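Local coordinates for plasma serine protease inhibitor (Homo sapiens, PDB 3DY0), which inhibits serine proteases in a heparin-dependent manner, trapping them as stable covalent complexes after they cleave its reactive center loop, at residues N137-K142 / I162-I167. Numbering follows the deposited sequence.
Sequences NDYVAK and IMVNYI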
loop_
_atom_site.group_PDB
_atom_site.type_symbol
_atom_site.label_atom_id
_atom_site.label_comp_id
_atom_site.label_asym_id
_atom_site.label_seq_id
_atom_site.Cartn_x
_atom_site.Cartn_y
_atom_site.Cartn_z
ATOM N N ASN A 137 -18.003 -4.515 3.216
ATOM C CA ASN A 137 -17.679 -3.927 1.919
ATOM C C ASN A 137 -18.256 -2.523 1.785
ATOM O O ASN A 137 -17.630 -1.652 1.181
ATOM C CB ASN A 137 -18.177 -4.807 0.768
ATOM C CG ASN A 137 -17.339 -6.060 0.588
ATOM O OD1 ASN A 137 -16.197 -6.122 1.038
ATOM N ND2 ASN A 137 -17.896 -7.059 -0.090
ATOM N N ASP A 138 -19.449 -2.296 2.335
ATOM C CA ASP A 138 -20.050 -0.968 2.271
ATOM C C ASP A 138 -19.222 0.013 3.094
ATOM O O ASP A 138 -19.064 1.175 2.714
ATOM C CB ASP A 138 -21.486 -0.976 2.809
ATOM C CG ASP A 138 -22.482 -1.564 1.824
ATOM O OD1 ASP A 138 -22.141 -1.703 0.630
ATOM O OD2 ASP A 138 -23.618 -1.874 2.246
ATOM N N TYR A 139 -18.707 -0.457 4.230
ATOM C CA TYR A 139 -17.887 0.379 5.102
ATOM C C TYR A 139 -16.607 0.771 4.378
ATOM O O TYR A 139 -16.233 1.940 4.365
ATOM C CB TYR A 139 -17.523 -0.371 6.389
ATOM C CG TYR A 139 -16.513 0.347 7.263
ATOM C CD1 TYR A 139 -16.896 1.400 8.093
ATOM C CD2 TYR A 139 -15.171 -0.030 7.257
ATOM C CE1 TYR A 139 -15.963 2.063 8.898
ATOM C CE2 TYR A 139 -14.232 0.623 8.060
ATOM C CZ TYR A 139 -14.634 1.663 8.875
ATOM O OH TYR A 139 -13.705 2.298 9.671
ATOM N N VAL A 140 -15.936 -0.212 3.787
ATOM C CA VAL A 140 -14.696 0.051 3.065
ATOM C C VAL A 140 -14.929 0.981 1.881
ATOM O O VAL A 140 -14.126 1.880 1.621
ATOM C CB VAL A 140 -14.052 -1.261 2.578
ATOM C CG1 VAL A 140 -12.874 -0.964 1.652
ATOM C CG2 VAL A 140 -13.580 -2.071 3.785
ATOM N N ALA A 141 -16.029 0.770 1.166
ATOM C CA ALA A 141 -16.348 1.614 0.023
ATOM C C ALA A 141 -16.585 3.051 0.479
ATOM O O ALA A 141 -16.149 3.999 -0.172
ATOM C CB ALA A 141 -17.580 1.080 -0.694
ATOM N N LYS A 142 -17.280 3.215 1.602
ATOM C CA LYS A 142 -17.557 4.547 2.117
ATOM C C LYS A 142 -16.270 5.266 2.510
ATOM O O LYS A 142 -16.060 6.427 2.146
ATOM C CB LYS A 142 -18.482 4.464 3.337
ATOM C CG LYS A 142 -18.803 5.813 3.957
ATOM C CD LYS A 142 -19.571 5.651 5.262
ATOM C CE LYS A 142 -19.840 6.994 5.920
ATOM N NZ LYS A 142 -20.463 6.842 7.268
ATOM N N ILE A 162 -12.918 -9.774 11.552
ATOM C CA ILE A 162 -12.237 -9.239 10.382
ATOM C C ILE A 162 -11.733 -7.865 10.779
ATOM O O ILE A 162 -12.505 -6.997 11.197
ATOM C CB ILE A 162 -13.156 -9.118 9.141
ATOM C CG1 ILE A 162 -13.581 -10.517 8.681
ATOM C CG2 ILE A 162 -12.400 -8.403 8.009
ATOM C CD1 ILE A 162 -14.380 -10.539 7.382
ATOM N N MET A 163 -10.420 -7.686 10.675
ATOM C CA MET A 163 -9.782 -6.423 11.017
ATOM C C MET A 163 -9.532 -5.692 9.715
ATOM O O MET A 163 -8.943 -6.250 8.790
ATOM C CB MET A 163 -8.465 -6.689 11.745
ATOM C CG MET A 163 -7.702 -5.437 12.120
ATOM S SD MET A 163 -6.305 -5.853 13.174
ATOM C CE MET A 163 -5.288 -6.775 12.018
ATOM N N VAL A 164 -9.984 -4.448 9.650
ATOM C CA VAL A 164 -9.847 -3.657 8.436
ATOM C C VAL A 164 -9.026 -2.391 8.580
ATOM O O VAL A 164 -9.121 -1.680 9.580
ATOM C CB VAL A 164 -11.244 -3.235 7.909
ATOM C CG1 VAL A 164 -11.103 -2.291 6.710
ATOM C CG2 VAL A 164 -12.057 -4.467 7.545
ATOM N N ASN A 165 -8.192 -2.139 7.579
ATOM C CA ASN A 165 -7.443 -0.895 7.512
ATOM C C ASN A 165 -7.768 -0.344 6.140
ATOM O O ASN A 165 -7.893 -1.099 5.175
ATOM C CB ASN A 165 -5.928 -1.070 7.601
ATOM C CG ASN A 165 -5.189 0.212 7.214
ATOM O OD1 ASN A 165 -4.895 0.443 6.042
ATOM N ND2 ASN A 165 -4.927 1.065 8.196
ATOM N N TYR A 166 -7.933 0.967 6.059
ATOM C CA TYR A 166 -8.215 1.603 4.783
ATOM C C TYR A 166 -7.382 2.860 4.682
ATOM O O TYR A 166 -6.984 3.442 5.692
ATOM C CB TYR A 166 -9.698 1.974 4.673
ATOM C CG TYR A 166 -10.141 3.023 5.670
ATOM C CD1 TYR A 166 -9.901 4.379 5.444
ATOM C CD2 TYR A 166 -10.752 2.653 6.865
ATOM C CE1 TYR A 166 -10.256 5.339 6.386
ATOM C CE2 TYR A 166 -11.110 3.603 7.812
ATOM C CZ TYR A 166 -10.858 4.942 7.567
ATOM O OH TYR A 166 -11.197 5.881 8.515
ATOM N N ILE A 167 -7.108 3.262 3.450
ATOM C CA ILE A 167 -6.365 4.482 3.197
ATOM C C ILE A 167 -6.950 5.112 1.938
ATOM O O ILE A 167 -7.272 4.415 0.968
ATOM C CB ILE A 167 -4.841 4.206 3.021
ATOM C CG1 ILE A 167 -4.102 5.520 2.745
ATOM C CG2 ILE A 167 -4.609 3.194 1.904
ATOM C CD1 ILE A 167 -2.584 5.390 2.734
#
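Val140 and Val164 meet methyl to methyl, CG2 of Val140 lying 3.8 Å from CG1 of Val164, where helix 129-143 packs on one face of the large central sheet. The side chain of Val164 leaves the strand toward the helix, and a chi1 of 175° sets CG1 opposite the backbone N, where it meets both helix residues. Its second contact is the looser one: CG1 stands at the edge of the Tyr139 ring, near the ring plane, 4.5 Å from Tyr139 CE2. Two residues further along the strand, Tyr166 also points toward the helix. The side chains of Tyr139 and Tyr166 cross at about a right angle, and the hydroxyl end of Tyr139 makes the approach, a close one, with Tyr139 OH 3.4 Å from Tyr166 CE2. No hydrogen bond joins the two segments; Tyr139 OH is instead hydrogen-bonded to Asp120 OD1, which probably helps hold the phenol end beside Tyr166.

Val140, Val164 and Tyr166 are buried, Tyr139 only partly so, whereas Asp138 and Lys142 on the helix are exposed; there Asp138 forms a salt bridge with Lys134. Burial between the segments is modest, 179 Å². The axes of segments 137-142 and 162-167 approach to 9.3 Å. Their N-to-C directions differ by 23°.

This is helix-on-sheet packing in the serpin fold. Phe98, edge-to-face with Tyr139, and Ala96 extend the surface onto strand 90-99, and Ala329 of strand 323-335 touches Val140 from the other neighbouring strand, while helix 33-45 covers the opposite face of strand 159-172 through Met163 and Asn165.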